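Local structure of thiosulfate sulfurtransferase (Pseudomonas aeruginosa, 1YT8) at residues 44-49 with 53-58; 262-267 with 341-346; 379-384 with 465-470; 489-494 with 498-503. The protein probably transfers sulfur from thiosulfate to cyanide, as expected of a sulfurtransferase built from four rhodanese-like repeats, and carries a bound sulfite ion. One frame throughout, in Å; residues are numbered along the deposited sequence.

Interaction 1 (44-49 with 53-58). With GOL (glycerol), chain C.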
# COMPACT_ATOMS: atom_id res chain seq x y z
N ALA A 44 -1.72 -9.40 -6.52
CA ALA A 44 -2.03 -8.43 -5.49
C ALA A 44 -2.50 -9.21 -4.28
O ALA A 44 -3.20 -10.21 -4.41
CB ALA A 44 -3.14 -7.49 -5.97
N ASN A 45 -2.10 -8.78 -3.09
CA ASN A 45 -2.50 -9.48 -1.88
C ASN A 45 -3.78 -8.90 -1.28
O ASN A 45 -3.82 -7.74 -0.88
CB ASN A 45 -1.37 -9.45 -0.85
CG ASN A 45 -1.70 -10.23 0.42
OD1 ASN A 45 -2.29 -11.31 0.36
ND2 ASN A 45 -1.29 -9.70 1.56
N LEU A 46 -4.83 -9.71 -1.25
CA LEU A 46 -6.09 -9.30 -0.64
C LEU A 46 -6.53 -10.49 0.21
O LEU A 46 -7.29 -11.34 -0.24
CB LEU A 46 -7.15 -8.95 -1.69
CG LEU A 46 -8.51 -8.56 -1.09
CD1 LEU A 46 -8.32 -7.62 0.09
CD2 LEU A 46 -9.39 -7.92 -2.16
N PRO A 47 -6.03 -10.56 1.45
CA PRO A 47 -6.36 -11.63 2.39
C PRO A 47 -7.86 -11.90 2.50
O PRO A 47 -8.66 -10.97 2.62
CB PRO A 47 -5.77 -11.12 3.70
CG PRO A 47 -4.57 -10.33 3.24
CD PRO A 47 -5.16 -9.55 2.08
N LEU A 48 -8.23 -13.17 2.44
CA LEU A 48 -9.62 -13.56 2.57
C LEU A 48 -10.21 -12.85 3.79
O LEU A 48 -11.36 -12.42 3.78
CB LEU A 48 -9.73 -15.08 2.76
CG LEU A 48 -11.14 -15.64 2.99
CD1 LEU A 48 -11.96 -15.54 1.71
CD2 LEU A 48 -11.03 -17.09 3.43
N SER A 49 -9.39 -12.71 4.83
CA SER A 49 -9.82 -12.05 6.07
C SER A 49 -10.44 -10.67 5.90
O SER A 49 -11.32 -10.29 6.67
CB SER A 49 -8.64 -11.96 7.04
OG SER A 49 -8.27 -13.24 7.51
N LEU A 53 -13.88 -5.85 2.58
CA LEU A 53 -13.59 -4.46 2.91
C LEU A 53 -12.84 -3.69 1.83
O LEU A 53 -12.87 -2.46 1.82
CB LEU A 53 -12.77 -4.40 4.21
CG LEU A 53 -13.35 -5.04 5.48
CD1 LEU A 53 -12.32 -4.95 6.60
CD2 LEU A 53 -14.63 -4.33 5.88
N GLU A 54 -12.18 -4.40 0.92
CA GLU A 54 -11.39 -3.72 -0.11
C GLU A 54 -11.69 -4.07 -1.56
O GLU A 54 -11.30 -3.32 -2.46
CB GLU A 54 -9.90 -3.97 0.14
CG GLU A 54 -9.39 -3.46 1.48
CD GLU A 54 -7.91 -3.72 1.69
OE1 GLU A 54 -7.25 -4.21 0.74
OE2 GLU A 54 -7.40 -3.44 2.79
N ILE A 55 -12.36 -5.19 -1.80
CA ILE A 55 -12.63 -5.62 -3.16
C ILE A 55 -13.30 -4.60 -4.08
O ILE A 55 -12.89 -4.44 -5.23
CB ILE A 55 -13.43 -6.95 -3.17
CG1 ILE A 55 -13.40 -7.57 -4.58
CG2 ILE A 55 -14.86 -6.72 -2.70
CD1 ILE A 55 -12.02 -8.05 -5.01
N HIS A 56 -14.32 -3.90 -3.59
CA HIS A 56 -15.01 -2.93 -4.44
C HIS A 56 -14.15 -1.73 -4.83
O HIS A 56 -14.44 -1.06 -5.82
CB HIS A 56 -16.30 -2.45 -3.78
CG HIS A 56 -17.37 -3.50 -3.73
ND1 HIS A 56 -17.44 -4.52 -4.66
CD2 HIS A 56 -18.41 -3.69 -2.89
CE1 HIS A 56 -18.48 -5.29 -4.39
NE2 HIS A 56 -19.09 -4.80 -3.32
N ALA A 57 -13.10 -1.47 -4.06
CA ALA A 57 -12.21 -0.35 -4.37
C ALA A 57 -11.05 -0.81 -5.25
O ALA A 57 -10.66 -0.11 -6.18
CB ALA A 57 -11.68 0.27 -3.08
N ARG A 58 -10.50 -1.98 -4.96
CA ARG A 58 -9.37 -2.50 -5.72
C ARG A 58 -9.75 -3.18 -7.04
O ARG A 58 -8.94 -3.22 -7.97
CB ARG A 58 -8.55 -3.45 -4.84
CG ARG A 58 -8.02 -2.75 -3.59
CD ARG A 58 -7.30 -3.70 -2.65
NE ARG A 58 -6.03 -4.17 -3.19
CZ ARG A 58 -5.21 -4.98 -2.53
NH1 ARG A 58 -5.53 -5.39 -1.31
NH2 ARG A 58 -4.07 -5.37 -3.08
C1 GOL C . -4.51 -4.89 1.81
O1 GOL C . -4.83 -6.31 1.13
C2 GOL C . -3.42 -4.07 1.55
O2 GOL C . -2.32 -4.79 1.23
C3 GOL C . -3.77 -2.93 1.71
O3 GOL C . -4.70 -1.72 2.05
O HOH W 1 -1.05 -6.18 -2.61

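Interaction 2 (262-267 with 341-346)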
# COMPACT_ATOMS: atom_id res chain seq x y z
N ALA A 262 6.94 10.73 -21.20
CA ALA A 262 6.60 9.36 -20.82
C ALA A 262 5.32 8.83 -21.46
O ALA A 262 4.97 7.66 -21.28
CB ALA A 262 6.49 9.27 -19.30
N GLY A 263 4.63 9.68 -22.21
CA GLY A 263 3.41 9.24 -22.87
C GLY A 263 2.16 9.36 -22.03
O GLY A 263 1.14 8.73 -22.34
N VAL A 264 2.22 10.15 -20.97
CA VAL A 264 1.07 10.35 -20.11
C VAL A 264 -0.04 11.03 -20.92
O VAL A 264 0.21 12.00 -21.63
CB VAL A 264 1.43 11.24 -18.90
CG1 VAL A 264 0.18 11.56 -18.09
CG2 VAL A 264 2.46 10.52 -18.03
N GLU A 265 -1.26 10.51 -20.81
CA GLU A 265 -2.39 11.07 -21.54
C GLU A 265 -2.98 12.25 -20.78
O GLU A 265 -2.73 12.42 -19.58
CB GLU A 265 -3.46 10.00 -21.76
CG GLU A 265 -3.02 8.88 -22.69
CD GLU A 265 -4.10 7.83 -22.90
OE1 GLU A 265 -5.24 8.22 -23.24
OE2 GLU A 265 -3.81 6.63 -22.75
N ARG A 266 -3.76 13.07 -21.48
CA ARG A 266 -4.41 14.23 -20.86
C ARG A 266 -5.92 14.04 -20.92
O ARG A 266 -6.44 13.40 -21.84
CB ARG A 266 -4.05 15.52 -21.62
CG ARG A 266 -2.59 15.65 -22.06
CD ARG A 266 -1.60 15.48 -20.91
NE ARG A 266 -1.84 16.40 -19.80
CZ ARG A 266 -1.10 16.43 -18.69
NH1 ARG A 266 -0.09 15.59 -18.56
NH2 ARG A 266 -1.37 17.29 -17.72
N LEU A 267 -6.63 14.60 -19.95
CA LEU A 267 -8.09 14.52 -19.89
C LEU A 267 -8.67 15.72 -19.17
O LEU A 267 -8.01 16.32 -18.33
CB LEU A 267 -8.55 13.28 -19.12
CG LEU A 267 -8.38 11.86 -19.65
CD1 LEU A 267 -8.96 10.90 -18.62
CD2 LEU A 267 -9.10 11.69 -20.99
N TRP A 341 5.96 8.18 -13.83
CA TRP A 341 6.49 6.94 -13.27
C TRP A 341 5.55 5.76 -13.52
O TRP A 341 5.98 4.66 -13.88
CB TRP A 341 6.78 7.11 -11.77
CG TRP A 341 7.97 7.99 -11.52
CD1 TRP A 341 8.01 9.12 -10.75
CD2 TRP A 341 9.28 7.83 -12.06
NE1 TRP A 341 9.27 9.67 -10.79
CE2 TRP A 341 10.07 8.90 -11.59
CE3 TRP A 341 9.87 6.88 -12.92
CZ2 TRP A 341 11.42 9.04 -11.93
CZ3 TRP A 341 11.21 7.02 -13.26
CH2 TRP A 341 11.97 8.10 -12.77
N LEU A 342 4.25 5.98 -13.33
CA LEU A 342 3.26 4.93 -13.55
C LEU A 342 3.26 4.51 -15.03
O LEU A 342 3.07 3.33 -15.36
CB LEU A 342 1.87 5.43 -13.13
CG LEU A 342 1.71 5.63 -11.61
CD1 LEU A 342 0.51 6.51 -11.30
CD2 LEU A 342 1.59 4.27 -10.94
N ALA A 343 3.49 5.47 -15.92
CA ALA A 343 3.54 5.19 -17.35
C ALA A 343 4.74 4.29 -17.66
O ALA A 343 4.64 3.34 -18.44
CB ALA A 343 3.65 6.50 -18.14
N GLN A 344 5.86 4.58 -17.01
CA GLN A 344 7.08 3.80 -17.21
C GLN A 344 6.94 2.41 -16.62
O GLN A 344 7.65 1.48 -17.00
CB GLN A 344 8.27 4.56 -16.61
CG GLN A 344 8.63 5.79 -17.45
CD GLN A 344 9.67 6.70 -16.80
OE1 GLN A 344 10.86 6.40 -16.79
NE2 GLN A 344 9.21 7.81 -16.26
N MSE A 345 6.00 2.25 -15.69
CA MSE A 345 5.74 0.95 -15.10
C MSE A 345 4.65 0.24 -15.90
O MSE A 345 4.03 -0.72 -15.44
CB MSE A 345 5.34 1.09 -13.63
CG MSE A 345 6.52 1.38 -12.72
SE MSE A 345 6.08 1.21 -10.82
CE MSE A 345 5.11 2.84 -10.62
N GLY A 346 4.42 0.74 -17.12
CA GLY A 346 3.45 0.15 -18.03
C GLY A 346 1.98 0.47 -17.88
O GLY A 346 1.15 -0.14 -18.55

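Interaction 3 (379-384 with 465-470)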
# COMPACT_ATOMS: atom_id res chain seq x y z
N ILE A 379 -24.55 -5.81 21.07
CA ILE A 379 -24.53 -5.72 22.52
C ILE A 379 -23.71 -4.48 22.87
O ILE A 379 -22.67 -4.23 22.26
CB ILE A 379 -23.88 -6.98 23.14
CG1 ILE A 379 -23.87 -6.87 24.67
CG2 ILE A 379 -22.47 -7.17 22.60
CD1 ILE A 379 -23.32 -8.10 25.36
N ASP A 380 -24.19 -3.69 23.83
CA ASP A 380 -23.50 -2.48 24.24
C ASP A 380 -22.29 -2.83 25.11
O ASP A 380 -22.29 -3.84 25.80
CB ASP A 380 -24.44 -1.56 25.03
CG ASP A 380 -25.70 -1.20 24.26
OD1 ASP A 380 -25.59 -0.73 23.11
OD2 ASP A 380 -26.81 -1.38 24.82
N PRO A 381 -21.25 -1.98 25.09
CA PRO A 381 -20.04 -2.21 25.88
C PRO A 381 -20.31 -2.48 27.37
O PRO A 381 -19.73 -3.39 27.94
CB PRO A 381 -19.25 -0.92 25.66
CG PRO A 381 -19.59 -0.58 24.24
CD PRO A 381 -21.09 -0.82 24.20
N THR A 382 -21.19 -1.69 27.98
CA THR A 382 -21.49 -1.88 29.40
C THR A 382 -22.17 -3.23 29.66
O THR A 382 -21.98 -3.82 30.72
CB THR A 382 -22.39 -0.74 29.94
OG1 THR A 382 -23.60 -0.67 29.18
CG2 THR A 382 -21.66 0.59 29.85
N THR A 383 -22.95 -3.70 28.70
CA THR A 383 -23.62 -4.99 28.86
C THR A 383 -22.56 -6.08 28.77
O THR A 383 -22.58 -7.05 29.53
CB THR A 383 -24.67 -5.21 27.76
OG1 THR A 383 -25.67 -4.20 27.85
CG2 THR A 383 -25.33 -6.58 27.91
N LEU A 384 -21.63 -5.93 27.83
CA LEU A 384 -20.57 -6.91 27.67
C LEU A 384 -19.75 -7.00 28.95
O LEU A 384 -19.38 -8.08 29.39
CB LEU A 384 -19.65 -6.52 26.51
CG LEU A 384 -18.41 -7.42 26.36
CD1 LEU A 384 -18.85 -8.87 26.17
CD2 LEU A 384 -17.55 -6.96 25.20
N THR A 465 -14.12 -2.17 19.82
CA THR A 465 -13.22 -1.84 20.92
C THR A 465 -13.13 -0.33 21.17
O THR A 465 -12.93 0.10 22.31
CB THR A 465 -11.82 -2.42 20.65
OG1 THR A 465 -11.93 -3.83 20.42
CG2 THR A 465 -10.90 -2.18 21.85
N SER A 466 -13.28 0.47 20.12
CA SER A 466 -13.22 1.92 20.27
C SER A 466 -14.34 2.40 21.18
O SER A 466 -14.15 3.31 21.99
CB SER A 466 -13.34 2.60 18.90
OG SER A 466 -12.14 2.44 18.16
N ALA A 467 -15.51 1.78 21.05
CA ALA A 467 -16.66 2.13 21.87
C ALA A 467 -16.39 1.74 23.32
O ALA A 467 -16.71 2.48 24.25
CB ALA A 467 -17.91 1.43 21.36
N TRP A 468 -15.81 0.55 23.50
CA TRP A 468 -15.47 0.05 24.83
C TRP A 468 -14.53 1.04 25.51
O TRP A 468 -14.75 1.44 26.65
CB TRP A 468 -14.81 -1.33 24.71
CG TRP A 468 -14.28 -1.91 25.99
CD1 TRP A 468 -13.10 -1.59 26.61
CD2 TRP A 468 -14.92 -2.89 26.82
NE1 TRP A 468 -12.96 -2.33 27.77
CE2 TRP A 468 -14.06 -3.13 27.92
CE3 TRP A 468 -16.13 -3.59 26.74
CZ2 TRP A 468 -14.38 -4.04 28.93
CZ3 TRP A 468 -16.44 -4.51 27.75
CH2 TRP A 468 -15.57 -4.72 28.83
N VAL A 469 -13.48 1.43 24.79
CA VAL A 469 -12.52 2.39 25.32
C VAL A 469 -13.21 3.72 25.63
O VAL A 469 -12.95 4.34 26.66
CB VAL A 469 -11.37 2.64 24.31
CG1 VAL A 469 -10.49 3.79 24.79
CG2 VAL A 469 -10.55 1.37 24.15
N ALA A 470 -14.10 4.14 24.74
CA ALA A 470 -14.82 5.40 24.92
C ALA A 470 -15.77 5.35 26.12
O ALA A 470 -16.15 6.40 26.66
CB ALA A 470 -15.60 5.74 23.65

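Interaction 4 (489-494 with 498-503)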
# COMPACT_ATOMS: atom_id res chain seq x y z
N ARG A 489 0.83 -9.77 9.20
CA ARG A 489 1.69 -8.69 8.71
C ARG A 489 3.12 -9.13 8.44
O ARG A 489 3.76 -9.78 9.26
CB ARG A 489 1.70 -7.51 9.69
CG ARG A 489 2.75 -6.46 9.31
CD ARG A 489 2.64 -5.18 10.13
NE ARG A 489 3.69 -4.23 9.74
CZ ARG A 489 4.98 -4.39 10.01
NH1 ARG A 489 5.39 -5.46 10.68
NH2 ARG A 489 5.86 -3.49 9.59
N TYR A 490 3.63 -8.76 7.26
CA TYR A 490 5.00 -9.08 6.89
C TYR A 490 5.91 -8.06 7.58
O TYR A 490 5.68 -6.86 7.48
CB TYR A 490 5.17 -8.98 5.37
CG TYR A 490 6.62 -8.97 4.92
CD1 TYR A 490 7.49 -10.00 5.28
CD2 TYR A 490 7.11 -7.94 4.12
CE1 TYR A 490 8.83 -10.00 4.85
CE2 TYR A 490 8.44 -7.93 3.68
CZ TYR A 490 9.29 -8.96 4.05
OH TYR A 490 10.60 -8.96 3.61
N ARG A 491 6.92 -8.56 8.28
CA ARG A 491 7.86 -7.69 8.98
C ARG A 491 8.82 -7.06 7.97
O ARG A 491 9.86 -7.62 7.64
CB ARG A 491 8.65 -8.52 10.00
CG ARG A 491 9.55 -7.71 10.93
CD ARG A 491 10.29 -8.63 11.89
NE ARG A 491 11.10 -7.89 12.86
CZ ARG A 491 11.86 -8.47 13.79
NH1 ARG A 491 11.91 -9.79 13.87
NH2 ARG A 491 12.56 -7.72 14.63
N ARG A 492 8.45 -5.88 7.47
CA ARG A 492 9.27 -5.18 6.49
C ARG A 492 10.61 -4.74 7.11
O ARG A 492 10.64 -3.99 8.07
CB ARG A 492 8.50 -3.97 5.97
CG ARG A 492 7.19 -4.34 5.25
CD ARG A 492 6.22 -3.17 5.25
NE ARG A 492 5.06 -3.37 4.39
CZ ARG A 492 4.09 -4.25 4.60
NH1 ARG A 492 4.11 -5.05 5.67
NH2 ARG A 492 3.07 -4.34 3.75
N PRO A 493 11.73 -5.22 6.54
CA PRO A 493 13.06 -4.88 7.04
C PRO A 493 13.38 -3.39 6.91
O PRO A 493 14.31 -2.89 7.53
CB PRO A 493 13.99 -5.73 6.18
CG PRO A 493 13.13 -6.88 5.77
CD PRO A 493 11.83 -6.21 5.46
N TYR A 494 12.59 -2.69 6.09
CA TYR A 494 12.81 -1.27 5.86
C TYR A 494 11.88 -0.36 6.67
O TYR A 494 11.77 0.83 6.38
CB TYR A 494 12.70 -0.96 4.37
CG TYR A 494 11.39 -1.37 3.76
CD1 TYR A 494 10.34 -0.46 3.63
CD2 TYR A 494 11.19 -2.67 3.29
CE1 TYR A 494 9.13 -0.82 3.05
CE2 TYR A 494 9.98 -3.05 2.71
CZ TYR A 494 8.96 -2.12 2.59
OH TYR A 494 7.77 -2.48 1.99
N ASP A 498 14.08 -1.97 14.76
CA ASP A 498 14.33 -3.19 15.52
C ASP A 498 14.56 -4.44 14.66
O ASP A 498 14.39 -5.56 15.14
CB ASP A 498 13.19 -3.43 16.50
CG ASP A 498 11.86 -3.61 15.81
OD1 ASP A 498 11.49 -2.74 14.99
OD2 ASP A 498 11.17 -4.62 16.10
N ASN A 499 14.93 -4.24 13.40
CA ASN A 499 15.20 -5.37 12.51
C ASN A 499 16.68 -5.71 12.60
O ASN A 499 17.53 -4.82 12.58
CB ASN A 499 14.86 -5.00 11.06
CG ASN A 499 13.38 -4.77 10.84
OD1 ASN A 499 12.58 -5.70 10.88
ND2 ASN A 499 13.01 -3.51 10.60
N PRO A 500 17.02 -7.00 12.73
CA PRO A 500 18.44 -7.35 12.82
C PRO A 500 19.21 -6.97 11.55
O PRO A 500 18.65 -6.99 10.44
CB PRO A 500 18.41 -8.86 13.06
CG PRO A 500 17.14 -9.29 12.40
CD PRO A 500 16.18 -8.21 12.79
N ARG A 501 20.47 -6.61 11.71
CA ARG A 501 21.32 -6.20 10.60
C ARG A 501 21.29 -7.23 9.47
O ARG A 501 21.33 -6.86 8.29
CB ARG A 501 22.76 -6.01 11.08
CG ARG A 501 22.94 -4.88 12.10
CD ARG A 501 24.32 -4.91 12.74
NE ARG A 501 25.40 -4.70 11.78
CZ ARG A 501 25.83 -3.50 11.38
NH1 ARG A 501 25.28 -2.40 11.87
NH2 ARG A 501 26.81 -3.42 10.49
N GLU A 502 21.21 -8.51 9.83
CA GLU A 502 21.17 -9.57 8.83
C GLU A 502 19.94 -9.46 7.94
O GLU A 502 20.02 -9.68 6.73
CB GLU A 502 21.18 -10.95 9.52
CG GLU A 502 22.41 -11.22 10.39
CD GLU A 502 22.42 -10.40 11.67
OE1 GLU A 502 21.42 -10.45 12.42
OE2 GLU A 502 23.44 -9.72 11.94
N ALA A 503 18.80 -9.13 8.54
CA ALA A 503 17.56 -8.99 7.80
C ALA A 503 17.62 -7.76 6.90
O ALA A 503 17.12 -7.78 5.77
CB ALA A 503 16.38 -8.89 8.75
O HOH W 2 10.69 -5.21 12.85

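Interaction 1 (44-49 with 53-58)
The guanidinium of Arg58 meets the backbone carbonyl of Asn45, and this contact carries most of the polar chemistry between the end of helix 51-58 and the edge strand 44-45. Arg58 NH1 donates to Asn45 O at 2.9 Å, with an N-H...O angle of 145° and the donor tilted 33° from the carbonyl plane; NH2 adds a weaker bond to the same oxygen. Arg58 NH1 also forms a salt bridge with Glu54 OE1 (2.9 Å), one helical turn earlier, meeting that oxygen nearly along its C-O axis. A bend at chi3 (69°) in the otherwise extended Arg58 chain turns the guanidinium toward both acceptors.

Leu46 fills the apolar side. Its side chain slides past those of Glu54 and Arg58 in the opposite direction, Leu46 CD1 doing the touching at 3.6 Å from Glu54 OE1 and 3.8 Å from Arg58 NH1. Leu46 CD2 meets Ile55 CD1 at 3.9 Å where the two side chains cross at about a right angle. Ala44 CB approaches Arg58 NH2 obliquely.

A glycerol, probably from the crystallisation liquor, adds to the polar cluster: its O1 donates to Asn45 O at 2.7 Å and takes a weak bond from Arg58 NH1. Water 1 accepts from Asn45 N at 2.8 Å and takes a weak bond from Arg58 NH2, bridging the segments. Farther out, Arg58 NE bonds to Ser319 OG and NH2 to Asp315 O, so one guanidinium ties the first rhodanese-like domain to the third. Buried among a carboxylate and several oxygens, Arg58 is probably held firmly in its charged form, and Glu54 would partly balance that charge.

Interaction 2 (262-267 with 341-346)
Ala343 CB, on the last turn of helix 334-344, packs against the end of helix 245-262 and the residues that lead from it into strand 265-267. Ala343 CB lies 3.6 Å from Ala262 O, 4.1 Å from Ala262 CB and 4.2 Å from Val264 CG2.

Beside it, Gln344 reaches along the same helix end. Its CB stands well back from Ala262, but Gln344 CG, placed beside the backbone N (chi1 -71°), comes to 4.5 Å from Ala262 CB. The chain continues extended to CD, and the amide then turns so that Gln344 NE2 passes Ala262 CB at 4.3 Å. There the tip finds its polar partners elsewhere: NE2 donates to Ser340 O on its own helix, and OE1 bonds to Ile529 N in the C-terminal tail. The side chain also touches Phe119 of helix 114-127.

Both segments leave their helices at a glycine. Gly263 and Gly346, with positive phi, each complete a Schellman motif that ends a helix. Small methyl groups thus let the two helix ends approach, with Ala262 CA only 6.2 Å from Ala343 CA. The interface relies on apolar fit, and the buried Gln344 amide satisfies its polarity through residues beyond it.

Interaction 3 (379-384 with 465-470)
Trp468 and Pro381 bury the most surface where two helices pack together in the fourth rhodanese-like domain. In this alpha/beta fold a parallel sheet has the strand order 1-5-4-2-3; helix 381-387 follows the first strand, 378-379, and helix 464-470 follows the fifth, 458-461. The two strands are neighbours in the sheet, consistent with their following helices meeting although some eighty residues apart.

Pro381, in the first turn of its helix, fits against the backbone of the other helix: Pro381 CA is 5.2 Å from Trp468 CA. The ring does the touching, with Pro381 CG 3.9 Å from Ala467 CB and Pro381 CB 4.0 Å from Trp468 CA.

The indole of Trp468 leaves its helix with CG opposite the backbone N across the CA-CB bond (chi1 174°), which swings the six-membered ring across to the first turn of helix 381-387. There CE3 and CZ3 of Trp468 meet Pro381 O and Leu384 CD2, both placed obliquely to the ring. The Leu384 side chain crosses the indole at about a right angle; its CB sits in the ring plane at the edge, and Leu384 CD2 comes to 3.7 Å from Trp468 CZ3.

Leu384 also rests on Val434 and Leu461 of the sheet, and Pro381 on Leu461, so helix 381-387 rests on strands 432-436 and 458-461. Ala385 touches the indole too. The ring nitrogen is directed elsewhere, NE1 donating to Pro474 O just after the helix. At the six-membered ring of the indole, the closest approach of the whole contact is made by Trp468 CZ3, which stands 3.5 Å from Pro381 O.

Interaction 4 (489-494 with 498-503)
Pro493 and Asn499 form the close-packed half of this contact, where the chain turns by roughly a right angle before helix 501-512. Asn499 brings its amide against the proline backbone, Asn499 CG lying 3.8 Å from Pro493 CA, while Pro493 CB meets Ala503 O at 3.8 Å. The amide is steadied from within the turn, ND2 bonding to Glu495 O, and Pro493 also packs on Tyr507 of the helix.

Arg491 occupies the open side. Its chain is stretched from CG to NE and slides past Asn499 in the opposite direction, with the guanidinium and amide planes 44° apart. The grip is loose: Arg491 NH2 makes a weak hydrogen bond to Asp498 O at 2.9 Å (N-H...O only 117°) and a long salt bridge to Asp498 OD2 at 3.7 Å. Pro500 CD lies over one guanidinium face. Water 2, in the plane of the group, accepts from Arg491 NE at 2.7 Å and sits 2.8 Å from Asn499 OD1, a solvent bridge between the two side chains.

Arg492 and Tyr494, both buried, point away from 498-503. Arg492 forms a salt bridge with Glu32, and Tyr494 touches Ala194 of the sulfite pocket. The whole is an irregular connection leading into the N-terminus of helix 501-512, with Pro500 at the N-cap position.

Interactions 1 and 3 belong to the first and fourth rhodanese-like units, interaction 2 adjoins the sheet that contains strands 265-267 and 348-352, and interaction 4 lies in the C-terminal extension. Interactions 2 and 3 are farthest apart, with centres about 49 Å apart on opposite sides of the chain's centre; interactions 1 and 4 approach most closely, nearest atoms being about 7 Å apart. The direct link to the sulfite site, formed by Cys193 to Arg198 with Gln312, is Tyr494 of interaction 4, which touches Ala194. Other links are indirect: Arg58 of interaction 1 bonds to Asp315, near Gln312 in the chain, and Trp341 beside interaction 2 packs on helix 197-208. Interaction 3 stays with its own sheet.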